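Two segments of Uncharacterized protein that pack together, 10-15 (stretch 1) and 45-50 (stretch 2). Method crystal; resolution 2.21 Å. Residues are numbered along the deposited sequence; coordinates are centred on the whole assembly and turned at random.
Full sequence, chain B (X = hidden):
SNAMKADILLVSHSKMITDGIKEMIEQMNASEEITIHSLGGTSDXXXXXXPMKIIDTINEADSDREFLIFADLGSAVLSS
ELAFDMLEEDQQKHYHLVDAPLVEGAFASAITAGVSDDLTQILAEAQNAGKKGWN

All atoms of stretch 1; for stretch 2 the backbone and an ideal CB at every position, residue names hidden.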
ATOM      1  N   LEU B  10       0.730   8.708   7.238  1.00 27.41           N
ATOM      2  CA  LEU B  10       0.143   7.522   6.650  1.00 27.23           C
ATOM      3  C   LEU B  10      -1.254   7.329   7.229  1.00 27.12           C
ATOM      4  O   LEU B  10      -1.397   6.963   8.406  1.00 26.81           O
ATOM      5  CB  LEU B  10       0.996   6.283   6.998  1.00 26.40           C
ATOM      6  CG  LEU B  10       2.500   6.330   6.667  1.00 24.84           C
ATOM      7  CD1 LEU B  10       3.181   5.143   7.326  1.00 22.73           C
ATOM      8  CD2 LEU B  10       2.650   6.244   5.191  1.00 22.71           C
ATOM      9  N   VAL B  11      -2.264   7.566   6.393  1.00 26.38           N
ATOM     10  CA  VAL B  11      -3.683   7.420   6.783  1.00 25.84           C
ATOM     11  C   VAL B  11      -4.348   6.173   6.164  1.00 24.96           C
ATOM     12  O   VAL B  11      -4.171   5.883   5.005  1.00 22.88           O
ATOM     13  CB  VAL B  11      -4.470   8.697   6.468  1.00 25.90           C
ATOM     14  CG1 VAL B  11      -5.835   8.664   7.151  1.00 25.72           C
ATOM     15  CG2 VAL B  11      -3.616   9.925   6.894  1.00 24.56           C
ATOM     16  N   SER B  12      -5.067   5.413   6.985  1.00 24.89           N
ATOM     17  CA  SER B  12      -5.718   4.214   6.495  1.00 25.06           C
ATOM     18  C   SER B  12      -6.849   3.914   7.432  1.00 24.83           C
ATOM     19  O   SER B  12      -6.856   4.445   8.518  1.00 24.97           O
ATOM     20  CB  SER B  12      -4.707   3.045   6.477  1.00 24.78           C
ATOM     21  OG  SER B  12      -5.273   1.849   5.965  1.00 23.54           O
ATOM     22  N   HIS B  13      -7.793   3.058   7.033  1.00 25.19           N
ATOM     23  CA  HIS B  13      -8.641   2.370   8.027  1.00 26.11           C
ATOM     24  C   HIS B  13      -7.851   1.475   8.985  1.00 25.88           C
ATOM     25  O   HIS B  13      -8.205   1.341  10.118  1.00 25.76           O
ATOM     26  CB  HIS B  13      -9.710   1.519   7.349  1.00 26.01           C
ATOM     27  CG  HIS B  13     -10.915   2.290   6.936  1.00 27.94           C
ATOM     28  ND1 HIS B  13     -12.186   1.757   6.974  1.00 34.07           N
ATOM     29  CD2 HIS B  13     -11.052   3.559   6.491  1.00 29.44           C
ATOM     30  CE1 HIS B  13     -13.051   2.665   6.564  1.00 34.05           C
ATOM     31  NE2 HIS B  13     -12.385   3.767   6.264  1.00 32.98           N
ATOM     32  N   SER B  14      -6.777   0.868   8.499  1.00 26.93           N
ATOM     33  CA  SER B  14      -6.057  -0.180   9.228  1.00 27.20           C
ATOM     34  C   SER B  14      -4.823   0.411   9.870  1.00 28.04           C
ATOM     35  O   SER B  14      -3.967   0.967   9.178  1.00 27.87           O
ATOM     36  CB  SER B  14      -5.679  -1.322   8.254  1.00 27.54           C
ATOM     37  OG  SER B  14      -4.770  -2.279   8.779  1.00 24.13           O
ATOM     38  N   LYS B  15      -4.764   0.303  11.201  1.00 29.04           N
ATOM     39  CA  LYS B  15      -3.575   0.632  11.976  1.00 29.75           C
ATOM     40  C   LYS B  15      -2.500  -0.417  11.693  1.00 30.16           C
ATOM     41  O   LYS B  15      -1.308  -0.109  11.692  1.00 29.81           O
ATOM     42  CB  LYS B  15      -3.882   0.739  13.481  1.00 29.07           C
ATOM     43  CG  LYS B  15      -2.627   1.076  14.340  1.00 29.94           C
ATOM     44  CD  LYS B  15      -2.976   1.437  15.811  1.00 30.61           C
ATOM     45  CE  LYS B  15      -1.793   1.264  16.792  1.00 32.11           C
ATOM     46  NZ  LYS B  15      -0.735   2.334  16.674  1.00 34.91           N
ATOM     47  N   UNK B  45      -7.858   2.210  17.730  1.00 30.65           N
ATOM     48  CA  UNK B  45      -7.351   1.100  16.919  1.00 29.62           C
ATOM     49  C   UNK B  45      -8.327   0.454  15.952  1.00 28.83           C
ATOM     50  O   UNK B  45      -7.915  -0.323  15.100  1.00 28.68           O
ATOM     51  CB  UNK B  45      -6.826   0.010  17.856  1.00 29.62           C
ATOM     52  N   UNK B  46      -9.618   0.756  16.093  1.00 28.51           N
ATOM     53  CA  UNK B  46     -10.662   0.229  15.205  1.00 28.37           C
ATOM     54  C   UNK B  46     -10.424   0.547  13.736  1.00 28.24           C
ATOM     55  O   UNK B  46      -9.737   1.520  13.428  1.00 27.75           O
ATOM     56  CB  UNK B  46     -12.025   0.785  15.623  1.00 28.37           C
ATOM     57  N   UNK B  47     -10.998  -0.269  12.842  1.00 28.33           N
ATOM     58  CA  UNK B  47     -10.932   0.003  11.400  1.00 29.89           C
ATOM     59  C   UNK B  47     -11.746   1.268  11.098  1.00 29.88           C
ATOM     60  O   UNK B  47     -12.950   1.304  11.362  1.00 30.35           O
ATOM     61  CB  UNK B  47     -11.454  -1.186  10.591  1.00 29.89           C
ATOM     62  N   UNK B  48     -11.080   2.296  10.578  1.00 29.70           N
ATOM     63  CA  UNK B  48     -11.720   3.572  10.288  1.00 30.01           C
ATOM     64  C   UNK B  48     -10.705   4.697  10.322  1.00 30.37           C
ATOM     65  O   UNK B  48      -9.539   4.479  10.640  1.00 30.70           O
ATOM     66  CB  UNK B  48     -12.850   3.848  11.281  1.00 30.01           C
ATOM     67  N   UNK B  49     -11.116   5.908   9.980  1.00 30.52           N
ATOM     68  CA  UNK B  49     -10.154   7.006  10.018  1.00 31.09           C
ATOM     69  C   UNK B  49     -10.633   8.220  10.802  1.00 30.49           C
ATOM     70  O   UNK B  49     -11.809   8.523  10.800  1.00 31.10           O
ATOM     71  CB  UNK B  49      -9.814   7.435   8.589  1.00 31.09           C
ATOM     72  N   UNK B  50      -9.698   8.907  11.461  1.00 29.89           N
ATOM     73  CA  UNK B  50      -9.983  10.104  12.241  1.00 28.38           C
ATOM     74  C   UNK B  50      -9.089  11.231  11.736  1.00 28.20           C
ATOM     75  O   UNK B  50      -7.862  11.132  11.823  1.00 28.12           O
ATOM     76  CB  UNK B  50      -9.768   9.857  13.736  1.00 28.38           C
TER

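Position 45 lies near the start of the helix that Lys15 enters. Its backbone has phi 92° and psi -13°, and a positive phi by itself favours glycine. The CA-to-CB bond points sideways, and the ideal CB of position 45 is 4.6 Å from Lys15 CD, so space is not what decides. The deposited residue is Gly45. Gly45 O comes 4.5 Å from Lys15 CB.

At position 46 the CA-to-CB bond points away, and nothing of stretch 1 lies within 5.5 Å of the ideal CB. Stretch 1 sets little preference here, and many side chains would fit. The residue is Ser46, whose OG is hydrogen-bonded to a residue just outside the stretches.

Position 47 has extended angles, phi -67° and psi 119°, open to most residues. Its CA-to-CB bond points sideways, and the ideal CB of position 47 is 4.1 Å from His13 O. Nearby are the CB of His13 and the CA and CB of Ser14, which offer carbon to a side chain that bends back. A medium-sized aliphatic residue such as leucine, isoleucine or methionine would suit. Leu47 is found. Its end comes nearer than its start: Leu47 CD2 is 3.9 Å from Ser14 CA and 4.3 Å from His13 CB. The backbone adds a CA-H...O contact, Leu47 CA to His13 O at 3.3 Å.

Position 48 has phi 154° and psi 175°. A CB here would be jammed against the carbonyl O of position 47, which by itself calls for glycine. Gly48 is the residue. Gly48 CA sits over one face of the His13 ring, 3.7 Å from the centroid and 12° off the normal, a CH-pi contact. Gly48 N donates to His13 O at 3.1 Å with a nearly straight angle of 162°. His13 CA makes a CA-H...O contact with Gly48 O at 3.5 Å. These paired contacts hold the two backbones close, with the CA atoms of His13 and Gly48 4.0 Å apart.

At position 49 the CA-to-CB bond points sideways. The ideal CB of position 49 is 4.2 Å from Ser12 O, 4.4 Å from Val11 CG1 and 4.6 Å from His13 CD2. Ser12 O offers an acceptor, so a short donor such as serine or threonine would suit; alanine would fit but leave that chance unused. Ser49 is deposited, with chi1 m. Ser49 OG donates a weak hydrogen bond to Ser12 O at 2.8 Å.

At position 50 the CA-to-CB bond points away, with no atom of stretch 1 within 5.5 Å of the ideal CB. It directly precedes a helix, where aspartate, serine, threonine or asparagine can cap. Asp50 does so, capping a backbone N just past the stretch.

Stretch 2 45-50: GSLGSD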
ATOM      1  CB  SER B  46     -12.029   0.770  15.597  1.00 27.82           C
ATOM      2  OG  SER B  46     -12.573   0.009  16.651  1.00 28.91           O
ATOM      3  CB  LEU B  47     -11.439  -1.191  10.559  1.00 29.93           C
ATOM      4  CG  LEU B  47     -10.523  -2.435  10.471  1.00 31.35           C
ATOM      5  CD1 LEU B  47     -11.315  -3.737  10.194  1.00 31.65           C
ATOM      6  CD2 LEU B  47      -9.406  -2.258   9.468  1.00 28.82           C
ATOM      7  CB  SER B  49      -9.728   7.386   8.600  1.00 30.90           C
ATOM      8  OG  SER B  49      -8.883   6.353   8.114  1.00 32.33           O
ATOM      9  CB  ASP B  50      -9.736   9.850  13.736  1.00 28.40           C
ATOM     10  CG  ASP B  50     -10.192  11.007  14.624  1.00 27.71           C
ATOM     11  OD1 ASP B  50     -10.610  12.043  14.082  1.00 25.13           O
ATOM     12  OD2 ASP B  50     -10.145  10.880  15.872  1.00 28.52           O
TER
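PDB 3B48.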